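Local atomic coordinates of lactaldehyde dehydrogenase (Escherichia coli, PDB entry 2IMP), a protein that catalyses the NAD-dependent oxidation of L-lactaldehyde to L-lactate, and of glycolaldehyde to glycolate, in the breakdown of L-fucose and L-rhamnose. Residues A[214-218]-A[236-241]; A[38-42]-A[206-212]; A[70-74]-A[112-117]. One frame throughout, in Å; residues are numbered along the deposited sequence.

Interaction 1 of 3, residues A[214-218]-A[236-241]; sequences QELAG and KIMATA. With NAI (1,4-dihydronicotinamide adenine dinucleotide), chain D.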
loop_
_atom_site.group_PDB
_atom_site.type_symbol
_atom_site.label_atom_id
_atom_site.label_comp_id
_atom_site.label_asym_id
_atom_site.label_seq_id
_atom_site.Cartn_x
_atom_site.Cartn_y
_atom_site.Cartn_z
ATOM N N GLN A 214 -7.663 1.847 -36.036
ATOM C CA GLN A 214 -7.749 3.288 -35.856
ATOM C C GLN A 214 -9.066 3.744 -35.205
ATOM O O GLN A 214 -9.075 4.683 -34.405
ATOM C CB GLN A 214 -7.542 4.000 -37.191
ATOM C CG GLN A 214 -6.074 4.167 -37.559
ATOM C CD GLN A 214 -5.354 5.161 -36.657
ATOM O OE1 GLN A 214 -5.680 6.345 -36.646
ATOM N NE2 GLN A 214 -4.374 4.680 -35.893
ATOM N N GLU A 215 -10.166 3.078 -35.546
ATOM C CA GLU A 215 -11.450 3.428 -34.942
ATOM C C GLU A 215 -11.468 3.069 -33.426
ATOM O O GLU A 215 -12.067 3.771 -32.609
ATOM C CB GLU A 215 -12.590 2.719 -35.685
ATOM C CG GLU A 215 -14.005 3.043 -35.208
ATOM C CD GLU A 215 -14.335 4.536 -35.198
ATOM O OE1 GLU A 215 -13.777 5.291 -36.017
ATOM O OE2 GLU A 215 -15.178 4.952 -34.377
ATOM N N LEU A 216 -10.783 1.987 -33.070
ATOM C CA LEU A 216 -10.706 1.589 -31.672
ATOM C C LEU A 216 -9.842 2.571 -30.845
ATOM O O LEU A 216 -9.960 2.657 -29.621
ATOM C CB LEU A 216 -10.154 0.164 -31.552
ATOM C CG LEU A 216 -11.021 -0.947 -32.167
ATOM C CD1 LEU A 216 -10.343 -2.295 -31.982
ATOM C CD2 LEU A 216 -12.404 -0.958 -31.527
ATOM N N ALA A 217 -8.984 3.307 -31.543
ATOM C CA ALA A 217 -8.129 4.294 -30.903
ATOM C C ALA A 217 -8.717 5.726 -30.927
ATOM O O ALA A 217 -8.532 6.501 -29.983
ATOM C CB ALA A 217 -6.745 4.296 -31.561
ATOM N N GLY A 218 -9.443 6.040 -31.999
ATOM C CA GLY A 218 -10.010 7.368 -32.155
ATOM C C GLY A 218 -11.452 7.616 -31.765
ATOM O O GLY A 218 -11.890 8.764 -31.746
ATOM N N LYS A 236 1.040 5.692 -34.268
ATOM C CA LYS A 236 -0.180 6.065 -34.956
ATOM C C LYS A 236 -1.399 5.970 -34.035
ATOM O O LYS A 236 -2.321 6.777 -34.119
ATOM C CB LYS A 236 -0.377 5.175 -36.185
ATOM C CG LYS A 236 0.741 5.316 -37.225
ATOM C CD LYS A 236 0.497 4.425 -38.432
ATOM C CE LYS A 236 1.614 4.552 -39.453
ATOM N NZ LYS A 236 2.907 4.060 -38.900
ATOM N N ILE A 237 -1.377 4.970 -33.161
ATOM C CA ILE A 237 -2.448 4.773 -32.197
ATOM C C ILE A 237 -2.518 5.924 -31.183
ATOM O O ILE A 237 -3.586 6.476 -30.923
ATOM C CB ILE A 237 -2.265 3.441 -31.433
ATOM C CG1 ILE A 237 -2.625 2.277 -32.356
ATOM C CG2 ILE A 237 -3.142 3.416 -30.182
ATOM C CD1 ILE A 237 -2.254 0.922 -31.826
ATOM N N MET A 238 -1.363 6.283 -30.632
ATOM C CA MET A 238 -1.311 7.363 -29.665
ATOM C C MET A 238 -1.663 8.721 -30.288
ATOM O O MET A 238 -2.378 9.516 -29.686
ATOM C CB MET A 238 0.071 7.436 -29.014
ATOM C CG MET A 238 0.162 8.448 -27.879
ATOM S SD MET A 238 1.735 8.347 -26.997
ATOM C CE MET A 238 1.607 9.806 -25.934
ATOM N N ALA A 239 -1.151 8.972 -31.492
ATOM C CA ALA A 239 -1.460 10.216 -32.168
ATOM C C ALA A 239 -2.983 10.370 -32.358
ATOM O O ALA A 239 -3.550 11.442 -32.144
ATOM C CB ALA A 239 -0.756 10.263 -33.524
ATOM N N THR A 240 -3.628 9.274 -32.744
ATOM C CA THR A 240 -5.069 9.286 -32.943
ATOM C C THR A 240 -5.839 9.438 -31.623
ATOM O O THR A 240 -6.833 10.162 -31.553
ATOM C CB THR A 240 -5.518 8.013 -33.679
ATOM O OG1 THR A 240 -4.959 8.028 -34.999
ATOM C CG2 THR A 240 -7.031 7.939 -33.774
ATOM N N ALA A 241 -5.358 8.761 -30.583
ATOM C CA ALA A 241 -5.982 8.867 -29.272
ATOM C C ALA A 241 -5.943 10.317 -28.743
ATOM O O ALA A 241 -6.845 10.761 -28.035
ATOM C CB ALA A 241 -5.285 7.930 -28.284
HETATM P PA NAI D . 1.914 -4.318 -35.551
HETATM O O1A NAI D . 1.949 -3.015 -34.867
HETATM O O2A NAI D . 2.243 -4.219 -37.045
HETATM O O5B NAI D . 0.473 -4.976 -35.346
HETATM C C5B NAI D . -0.121 -5.193 -34.076
HETATM C C4B NAI D . -1.593 -4.750 -34.049
HETATM O O4B NAI D . -1.721 -3.348 -34.294
HETATM C C3B NAI D . -2.479 -5.430 -35.105
HETATM O O3B NAI D . -3.724 -5.811 -34.527
HETATM C C2B NAI D . -2.585 -4.375 -36.188
HETATM O O2B NAI D . -3.678 -4.502 -37.060
HETATM C C1B NAI D . -2.603 -3.098 -35.386
HETATM N N9A NAI D . -2.161 -1.896 -36.153
HETATM C C8A NAI D . -1.149 -1.743 -37.099
HETATM N N7A NAI D . -1.140 -0.442 -37.523
HETATM C C5A NAI D . -2.117 0.230 -36.874
HETATM C C6A NAI D . -2.552 1.571 -36.914
HETATM N N6A NAI D . -1.970 2.454 -37.723
HETATM N N1A NAI D . -3.620 1.971 -36.096
HETATM C C2A NAI D . -4.244 1.051 -35.242
HETATM N N3A NAI D . -3.804 -0.282 -35.207
HETATM C C4A NAI D . -2.758 -0.678 -36.006
HETATM O O3 NAI D . 2.971 -5.235 -34.765
HETATM P PN NAI D . 3.197 -6.825 -34.916
HETATM O O1N NAI D . 1.922 -7.555 -34.792
HETATM O O2N NAI D . 4.295 -7.195 -33.961
HETATM O O5D NAI D . 3.795 -6.895 -36.419
HETATM C C5D NAI D . 3.096 -7.328 -37.559
HETATM C C4D NAI D . 4.030 -7.169 -38.736
HETATM O O4D NAI D . 3.291 -7.342 -39.942
HETATM C C3D NAI D . 4.897 -5.919 -39.009
HETATM O O3D NAI D . 6.253 -6.192 -38.712
HETATM C C2D NAI D . 4.682 -5.575 -40.460
HETATM O O2D NAI D . 5.867 -5.187 -41.116
HETATM C C1D NAI D . 4.062 -6.836 -41.010
HETATM N N1N NAI D . 3.260 -6.545 -42.241
HETATM C C2N NAI D . 1.930 -6.145 -42.066
HETATM C C3N NAI D . 1.127 -5.862 -43.203
HETATM C C7N NAI D . -0.314 -5.433 -43.036
HETATM O O7N NAI D . -1.068 -5.168 -44.173
HETATM N N7N NAI D . -0.906 -5.293 -41.849
HETATM C C4N NAI D . 1.707 -5.997 -44.508
HETATM C C5N NAI D . 3.064 -6.404 -44.665
HETATM C C6N NAI D . 3.832 -6.678 -43.510
#

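Interaction 2 of 3, residues A[38-42]-A[206-212]; sequences IPDGQ and LGRGETV. With NAI (1,4-dihydronicotinamide adenine dinucleotide), chain D.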
loop_
_atom_site.group_PDB
_atom_site.type_symbol
_atom_site.label_atom_id
_atom_site.label_comp_id
_atom_site.label_asym_id
_atom_site.label_seq_id
_atom_site.Cartn_x
_atom_site.Cartn_y
_atom_site.Cartn_z
ATOM N N ILE A 38 -11.168 -13.647 -42.804
ATOM C CA ILE A 38 -11.871 -12.740 -41.918
ATOM C C ILE A 38 -12.356 -11.488 -42.639
ATOM O O ILE A 38 -11.774 -11.068 -43.640
ATOM C CB ILE A 38 -10.990 -12.292 -40.725
ATOM C CG1 ILE A 38 -9.717 -11.623 -41.243
ATOM C CG2 ILE A 38 -10.677 -13.481 -39.836
ATOM C CD1 ILE A 38 -8.914 -10.925 -40.162
ATOM N N PRO A 39 -13.434 -10.885 -42.140
ATOM C CA PRO A 39 -13.929 -9.684 -42.798
ATOM C C PRO A 39 -12.932 -8.524 -42.805
ATOM O O PRO A 39 -12.175 -8.329 -41.851
ATOM C CB PRO A 39 -15.202 -9.354 -42.015
ATOM C CG PRO A 39 -15.017 -10.036 -40.704
ATOM C CD PRO A 39 -14.352 -11.321 -41.079
ATOM N N ASP A 40 -12.912 -7.792 -43.914
ATOM C CA ASP A 40 -12.070 -6.618 -44.011
ATOM C C ASP A 40 -12.815 -5.465 -43.313
ATOM O O ASP A 40 -13.214 -4.476 -43.930
ATOM C CB ASP A 40 -11.785 -6.284 -45.483
ATOM C CG ASP A 40 -10.786 -5.147 -45.647
ATOM O OD1 ASP A 40 -9.916 -4.983 -44.770
ATOM O OD2 ASP A 40 -10.857 -4.422 -46.663
ATOM N N GLY A 41 -13.032 -5.678 -42.016
ATOM C CA GLY A 41 -13.746 -4.741 -41.173
ATOM C C GLY A 41 -13.464 -3.276 -41.392
ATOM O O GLY A 41 -12.396 -2.888 -41.860
ATOM N N GLN A 42 -14.446 -2.460 -41.048
ATOM C CA GLN A 42 -14.333 -1.020 -41.186
ATOM C C GLN A 42 -14.733 -0.294 -39.893
ATOM O O GLN A 42 -15.287 -0.910 -38.981
ATOM C CB GLN A 42 -15.219 -0.540 -42.347
ATOM C CG GLN A 42 -14.882 -1.176 -43.701
ATOM C CD GLN A 42 -13.530 -0.738 -44.237
ATOM O OE1 GLN A 42 -13.255 0.455 -44.341
ATOM N NE2 GLN A 42 -12.681 -1.702 -44.588
ATOM N N LEU A 206 -12.995 -7.668 -36.377
ATOM C CA LEU A 206 -11.932 -8.140 -37.256
ATOM C C LEU A 206 -11.568 -7.215 -38.425
ATOM O O LEU A 206 -12.448 -6.660 -39.084
ATOM C CB LEU A 206 -12.321 -9.517 -37.797
ATOM C CG LEU A 206 -12.680 -10.548 -36.719
ATOM C CD1 LEU A 206 -13.397 -11.730 -37.344
ATOM C CD2 LEU A 206 -11.416 -10.992 -35.995
ATOM N N GLY A 207 -10.268 -7.070 -38.674
ATOM C CA GLY A 207 -9.823 -6.222 -39.764
ATOM C C GLY A 207 -8.389 -5.739 -39.653
ATOM O O GLY A 207 -7.602 -6.231 -38.835
ATOM N N ARG A 208 -8.051 -4.765 -40.489
ATOM C CA ARG A 208 -6.714 -4.196 -40.509
ATOM C C ARG A 208 -6.497 -3.093 -39.468
ATOM O O ARG A 208 -7.448 -2.579 -38.877
ATOM C CB ARG A 208 -6.403 -3.624 -41.894
ATOM C CG ARG A 208 -6.337 -4.662 -43.011
ATOM C CD ARG A 208 -6.243 -3.969 -44.363
ATOM N NE ARG A 208 -7.394 -3.095 -44.577
ATOM C CZ ARG A 208 -7.453 -2.138 -45.498
ATOM N NH1 ARG A 208 -6.419 -1.922 -46.301
ATOM N NH2 ARG A 208 -8.545 -1.396 -45.615
ATOM N N GLY A 209 -5.235 -2.736 -39.266
ATOM C CA GLY A 209 -4.919 -1.700 -38.309
ATOM C C GLY A 209 -5.377 -0.324 -38.743
ATOM O O GLY A 209 -6.023 0.392 -37.975
ATOM N N GLU A 210 -5.047 0.041 -39.979
ATOM C CA GLU A 210 -5.412 1.341 -40.539
ATOM C C GLU A 210 -6.923 1.667 -40.484
ATOM O O GLU A 210 -7.318 2.828 -40.389
ATOM C CB GLU A 210 -4.944 1.435 -41.997
ATOM C CG GLU A 210 -3.436 1.299 -42.211
ATOM C CD GLU A 210 -2.875 -0.063 -41.795
ATOM O OE1 GLU A 210 -3.609 -1.076 -41.868
ATOM O OE2 GLU A 210 -1.683 -0.120 -41.410
ATOM N N THR A 211 -7.747 0.631 -40.556
ATOM C CA THR A 211 -9.194 0.794 -40.520
ATOM C C THR A 211 -9.823 0.563 -39.120
ATOM O O THR A 211 -10.076 1.509 -38.368
ATOM C CB THR A 211 -9.865 -0.172 -41.517
ATOM O OG1 THR A 211 -9.394 -1.502 -41.271
ATOM C CG2 THR A 211 -9.532 0.219 -42.960
ATOM N N VAL A 212 -10.072 -0.700 -38.798
ATOM C CA VAL A 212 -10.654 -1.053 -37.518
ATOM C C VAL A 212 -9.802 -0.595 -36.312
ATOM O O VAL A 212 -10.326 -0.024 -35.358
ATOM C CB VAL A 212 -10.874 -2.578 -37.419
ATOM C CG1 VAL A 212 -11.544 -2.928 -36.091
ATOM C CG2 VAL A 212 -11.730 -3.052 -38.595
HETATM P PA NAI D . 1.914 -4.318 -35.551
HETATM O O1A NAI D . 1.949 -3.015 -34.867
HETATM O O2A NAI D . 2.243 -4.219 -37.045
HETATM O O5B NAI D . 0.473 -4.976 -35.346
HETATM C C5B NAI D . -0.121 -5.193 -34.076
HETATM C C4B NAI D . -1.593 -4.750 -34.049
HETATM O O4B NAI D . -1.721 -3.348 -34.294
HETATM C C3B NAI D . -2.479 -5.430 -35.105
HETATM O O3B NAI D . -3.724 -5.811 -34.527
HETATM C C2B NAI D . -2.585 -4.375 -36.188
HETATM O O2B NAI D . -3.678 -4.502 -37.060
HETATM C C1B NAI D . -2.603 -3.098 -35.386
HETATM N N9A NAI D . -2.161 -1.896 -36.153
HETATM C C8A NAI D . -1.149 -1.743 -37.099
HETATM N N7A NAI D . -1.140 -0.442 -37.523
HETATM C C5A NAI D . -2.117 0.230 -36.874
HETATM C C6A NAI D . -2.552 1.571 -36.914
HETATM N N6A NAI D . -1.970 2.454 -37.723
HETATM N N1A NAI D . -3.620 1.971 -36.096
HETATM C C2A NAI D . -4.244 1.051 -35.242
HETATM N N3A NAI D . -3.804 -0.282 -35.207
HETATM C C4A NAI D . -2.758 -0.678 -36.006
HETATM O O3 NAI D . 2.971 -5.235 -34.765
HETATM P PN NAI D . 3.197 -6.825 -34.916
HETATM O O1N NAI D . 1.922 -7.555 -34.792
HETATM O O2N NAI D . 4.295 -7.195 -33.961
HETATM O O5D NAI D . 3.795 -6.895 -36.419
HETATM C C5D NAI D . 3.096 -7.328 -37.559
HETATM C C4D NAI D . 4.030 -7.169 -38.736
HETATM O O4D NAI D . 3.291 -7.342 -39.942
HETATM C C3D NAI D . 4.897 -5.919 -39.009
HETATM O O3D NAI D . 6.253 -6.192 -38.712
HETATM C C2D NAI D . 4.682 -5.575 -40.460
HETATM O O2D NAI D . 5.867 -5.187 -41.116
HETATM C C1D NAI D . 4.062 -6.836 -41.010
HETATM N N1N NAI D . 3.260 -6.545 -42.241
HETATM C C2N NAI D . 1.930 -6.145 -42.066
HETATM C C3N NAI D . 1.127 -5.862 -43.203
HETATM C C7N NAI D . -0.314 -5.433 -43.036
HETATM O O7N NAI D . -1.068 -5.168 -44.173
HETATM N N7N NAI D . -0.906 -5.293 -41.849
HETATM C C4N NAI D . 1.707 -5.997 -44.508
HETATM C C5N NAI D . 3.064 -6.404 -44.665
HETATM C C6N NAI D . 3.832 -6.678 -43.510
HETATM O O HOH W 1 -9.906 -3.859 -42.355
#

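Interaction 3 of 3, residues A[70-74]-A[112-117]; sequences SWLRK and IDYMAE. With SO4 (sulfate ion), chain C.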
loop_
_atom_site.group_PDB
_atom_site.type_symbol
_atom_site.label_atom_id
_atom_site.label_comp_id
_atom_site.label_asym_id
_atom_site.label_seq_id
_atom_site.Cartn_x
_atom_site.Cartn_y
_atom_site.Cartn_z
ATOM N N SER A 70 -16.321 -14.326 -11.107
ATOM C CA SER A 70 -16.979 -15.588 -11.400
ATOM C C SER A 70 -17.113 -15.792 -12.929
ATOM O O SER A 70 -16.873 -16.879 -13.448
ATOM C CB SER A 70 -18.358 -15.622 -10.736
ATOM O OG SER A 70 -18.970 -16.884 -10.909
ATOM N N TRP A 71 -17.487 -14.724 -13.629
ATOM C CA TRP A 71 -17.592 -14.781 -15.080
ATOM C C TRP A 71 -16.231 -15.090 -15.736
ATOM O O TRP A 71 -16.146 -15.895 -16.668
ATOM C CB TRP A 71 -18.143 -13.460 -15.635
ATOM C CG TRP A 71 -19.636 -13.352 -15.526
ATOM C CD1 TRP A 71 -20.350 -12.453 -14.784
ATOM C CD2 TRP A 71 -20.599 -14.193 -16.170
ATOM N NE1 TRP A 71 -21.699 -12.683 -14.928
ATOM C CE2 TRP A 71 -21.877 -13.745 -15.772
ATOM C CE3 TRP A 71 -20.500 -15.283 -17.045
ATOM C CZ2 TRP A 71 -23.054 -14.354 -16.221
ATOM C CZ3 TRP A 71 -21.670 -15.888 -17.490
ATOM C CH2 TRP A 71 -22.930 -15.420 -17.078
ATOM N N LEU A 72 -15.182 -14.443 -15.228
ATOM C CA LEU A 72 -13.838 -14.676 -15.736
ATOM C C LEU A 72 -13.391 -16.133 -15.526
ATOM O O LEU A 72 -12.783 -16.734 -16.402
ATOM C CB LEU A 72 -12.836 -13.726 -15.068
ATOM C CG LEU A 72 -12.889 -12.246 -15.459
ATOM C CD1 LEU A 72 -11.878 -11.467 -14.619
ATOM C CD2 LEU A 72 -12.573 -12.091 -16.945
ATOM N N ARG A 73 -13.706 -16.688 -14.360
ATOM C CA ARG A 73 -13.358 -18.080 -14.080
ATOM C C ARG A 73 -14.056 -19.072 -15.029
ATOM O O ARG A 73 -13.504 -20.118 -15.361
ATOM C CB ARG A 73 -13.684 -18.428 -12.627
ATOM C CG ARG A 73 -12.605 -17.968 -11.670
ATOM C CD ARG A 73 -13.075 -17.907 -10.233
ATOM N NE ARG A 73 -12.004 -17.375 -9.395
ATOM C CZ ARG A 73 -12.187 -16.728 -8.249
ATOM N NH1 ARG A 73 -13.415 -16.522 -7.781
ATOM N NH2 ARG A 73 -11.134 -16.275 -7.574
ATOM N N LYS A 74 -15.273 -18.735 -15.444
ATOM C CA LYS A 74 -15.987 -19.577 -16.386
ATOM C C LYS A 74 -15.274 -19.585 -17.738
ATOM O O LYS A 74 -15.227 -20.607 -18.422
ATOM C CB LYS A 74 -17.425 -19.086 -16.568
ATOM C CG LYS A 74 -18.287 -19.300 -15.341
ATOM C CD LYS A 74 -19.681 -18.749 -15.530
ATOM C CE LYS A 74 -20.515 -18.975 -14.280
ATOM N NZ LYS A 74 -21.864 -18.349 -14.418
ATOM N N ILE A 112 -5.886 -15.546 -16.367
ATOM C CA ILE A 112 -7.254 -15.085 -16.149
ATOM C C ILE A 112 -7.718 -15.373 -14.703
ATOM O O ILE A 112 -8.275 -14.506 -14.041
ATOM C CB ILE A 112 -8.235 -15.742 -17.162
ATOM C CG1 ILE A 112 -7.902 -15.260 -18.584
ATOM C CG2 ILE A 112 -9.679 -15.413 -16.790
ATOM C CD1 ILE A 112 -8.775 -15.850 -19.695
ATOM N N ASP A 113 -7.479 -16.596 -14.237
ATOM C CA ASP A 113 -7.822 -16.956 -12.869
ATOM C C ASP A 113 -7.095 -16.044 -11.861
ATOM O O ASP A 113 -7.693 -15.566 -10.899
ATOM C CB ASP A 113 -7.450 -18.415 -12.572
ATOM C CG ASP A 113 -8.444 -19.408 -13.156
ATOM O OD1 ASP A 113 -9.605 -19.023 -13.415
ATOM O OD2 ASP A 113 -8.063 -20.586 -13.337
ATOM N N TYR A 114 -5.802 -15.835 -12.099
ATOM C CA TYR A 114 -5.008 -14.957 -11.249
ATOM C C TYR A 114 -5.626 -13.546 -11.172
ATOM O O TYR A 114 -5.816 -13.000 -10.083
ATOM C CB TYR A 114 -3.564 -14.867 -11.769
ATOM C CG TYR A 114 -2.780 -13.706 -11.193
ATOM C CD1 TYR A 114 -2.278 -13.743 -9.890
ATOM C CD2 TYR A 114 -2.605 -12.540 -11.931
ATOM C CE1 TYR A 114 -1.626 -12.628 -9.337
ATOM C CE2 TYR A 114 -1.966 -11.429 -11.393
ATOM C CZ TYR A 114 -1.483 -11.476 -10.102
ATOM O OH TYR A 114 -0.891 -10.352 -9.583
ATOM N N MET A 115 -5.950 -12.981 -12.332
ATOM C CA MET A 115 -6.572 -11.662 -12.374
ATOM C C MET A 115 -7.943 -11.610 -11.665
ATOM O O MET A 115 -8.252 -10.643 -10.967
ATOM C CB MET A 115 -6.720 -11.194 -13.823
ATOM C CG MET A 115 -5.429 -10.653 -14.428
ATOM S SD MET A 115 -4.874 -9.125 -13.612
ATOM C CE MET A 115 -3.183 -9.049 -14.134
ATOM N N ALA A 116 -8.746 -12.659 -11.837
ATOM C CA ALA A 116 -10.051 -12.711 -11.186
ATOM C C ALA A 116 -9.935 -12.601 -9.646
ATOM O O ALA A 116 -10.852 -12.142 -8.972
ATOM C CB ALA A 116 -10.780 -14.011 -11.560
ATOM N N GLU A 117 -8.786 -13.023 -9.129
ATOM C CA GLU A 117 -8.519 -12.986 -7.698
ATOM C C GLU A 117 -8.380 -11.556 -7.127
ATOM O O GLU A 117 -8.368 -11.370 -5.913
ATOM C CB GLU A 117 -7.253 -13.794 -7.380
ATOM C CG GLU A 117 -7.311 -15.220 -7.900
ATOM C CD GLU A 117 -6.032 -15.995 -7.659
ATOM O OE1 GLU A 117 -4.945 -15.380 -7.604
ATOM O OE2 GLU A 117 -6.110 -17.232 -7.545
HETATM S S SO4 C . -16.895 -18.851 -8.668
HETATM O O1 SO4 C . -15.912 -19.266 -9.689
HETATM O O2 SO4 C . -16.671 -17.435 -8.316
HETATM O O3 SO4 C . -18.261 -19.014 -9.201
HETATM O O4 SO4 C . -16.733 -19.689 -7.465
HETATM O O HOH W 2 -8.811 -18.396 -8.411
HETATM O O HOH W 3 -11.608 -21.269 -13.816
#

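Interaction 1 of 3, residues A[214-218]-A[236-241]
The adenine pocket of the Rossmann-type cofactor-binding domain forms where Gln-214, on helix 209-218, reaches across to Thr-240 and Lys-236 on helix 231-242. The two short helical segments run in roughly the same direction, their axes 41° apart and 8.3 Å at closest approach, and the NADH adenine enters the mouth between them. Gln-214 bends at its second torsion (chi2 -69°), which swings the amide away from its own helix and into the gap. There its two ends do different jobs. Thr-240 OG1 donates to Gln-214 OE1 over 2.5 Å, doubtfully short. The bond probably helps set the amide with its NH2 group toward the cofactor; Thr-240 would then act as a second-shell residue. Gln-214 NE2 gives an almost straight hydrogen bond to adenine N1A, 2.8 Å long with an angle of 176° at the hydrogen. Its other N-H makes a weak bond from Gln-214 NE2 to Lys-236 O, 3.4 Å. Ile-237 lines the same pocket, its CG1 lying 3.5 Å from adenine C2A, while its other branch, CG2, packs against the Ala-217 methyl. Lys-176 and Glu-179 hydrogen-bond the cofactor as well. Further along, the backbones come nearest at Gly-218 and Ala-241, and a CA-H...O contact joins Ala-241 CA to Ala-217 O. Thr-240 turns its methyl that way, anti to its own backbone N, and CG2 rests 3.4 Å from Gly-218 CA.

Interaction 2 of 3, residues A[38-42]-A[206-212]
At Gly-41 and Gly-207 the two backbones run almost into each other, their CA atoms 4.4 Å apart, just after the chain leaves strand 34-39 through an inverse gamma turn centred on Asp-40. Gly-41 CA lies 3.1 Å from Leu-206 O in a CA-H...O contact, and Val-212 CG2 presses onto the Gly-41 carbonyl carbon at 3.3 Å. The backbone of Gly-207, with phi at 159°, is in a region that only glycine readily adopts. On the buried side Leu-206 CD1 is wedged against Pro-39 CD, 3.9 Å away, and against Ile-38 CG2, the isoleucine and leucine side chains crossing at about a right angle. On the other side Asp-40, its carboxylate anti to its own N (chi1 -174°), swings OD1 back over the gap to form a 3.2 Å salt bridge with Arg-208 NE. The fit is oblique, carboxylate and guanidinium planes standing 60° apart, so it is not the flat two-pronged pairing. A water stitches the rest: it donates to Asp-40 OD1 and Gly-41 O and accepts from Arg-208 N and Thr-211 OG1, four bonds that fix it between the segments. Gln-42 NE2 folds back to Asp-40 O, 2.9 Å, which probably helps hold the turn. Gln-42 and Arg-208 are the N-caps of helices 43-62 and 209-218, and Gly-209 starts the latter beside the NADH adenosine ribose. Strands 5-11 and 23-27 flank the junction through Met-9 and Ile-24, and Pro-177, from the loop after strand 172-176, packs on Leu-206.

Interaction 3 of 3, residues A[70-74]-A[112-117]
The guanidinium of Arg-73 carries the Ala-116 methyl over one face, with Ala-116 CB 4.2 Å from Arg-73 NE, while Glu-117 CG and a sulfate oxygen, O2, lie at its edge. Its side chain is extended from CG to NE, which takes the charged group across the helix gap to the far helix. Arg-73 NH1 gives sulfate O2 only a weak bond, 3.4 Å; Ser-70 OG supplies a better one, 2.8 Å to sulfate O3. The ion probably came from the crystallisation liquor. Within the chain a water bridges Arg-73 NH2 to Glu-117 OE2, but the direct salt bridge of Arg-73 is with Glu-117 of the third subunit, whose Arg-73 reaches back in the same way; Glu-117 OE1 pairs with Arg-121 of that subunit. Asp-113 OD1 lies beside the aliphatic part, 3.6 Å from Arg-73 CG, and does not touch the guanidinium; it bonds to Ser-76 OG and, through a second water, to Arg-73 O, while OD2 pairs with Arg-80. Beneath these polar groups, Leu-72 CB sits 4.0 Å from Ile-112 CG2 and 4.1 Å from Ala-116 CB. Helix 155-168 closes this apolar side through Leu-168 and Ala-160. Segments 70-74 and 112-116 have axes 8.8 Å apart and directions 172° apart: helices 65-81 and 98-116 pair antiparallel there, apolar toward the subunit body and charged where a neighbouring subunit of the tetramer meets them.

In the fold
From the N terminus, strand 34-39 leads into 38-42, whose partner 206-212 comes more than 160 residues later, so interaction 2 closes a very long, mainly helical loop. Interaction 3 is nested inside it, closing a shorter, almost wholly helical excursion through helix 83-94; its nearest atoms are about 17 Å from interaction 2. Interaction 1 follows in series: helix 209-218 begins within interaction 2, ends within interaction 1, and Gln-214 N probably bonds to Gly-209 O where they touch. A short loop through strand 222-227 then leads to helix 231-242. Interaction 2 joins the N-terminal sheet to the start of helix 209-218 beside the NADH; interaction 1 joins that helix to 231-242 at the adenine; interaction 3 lies at a subunit interface.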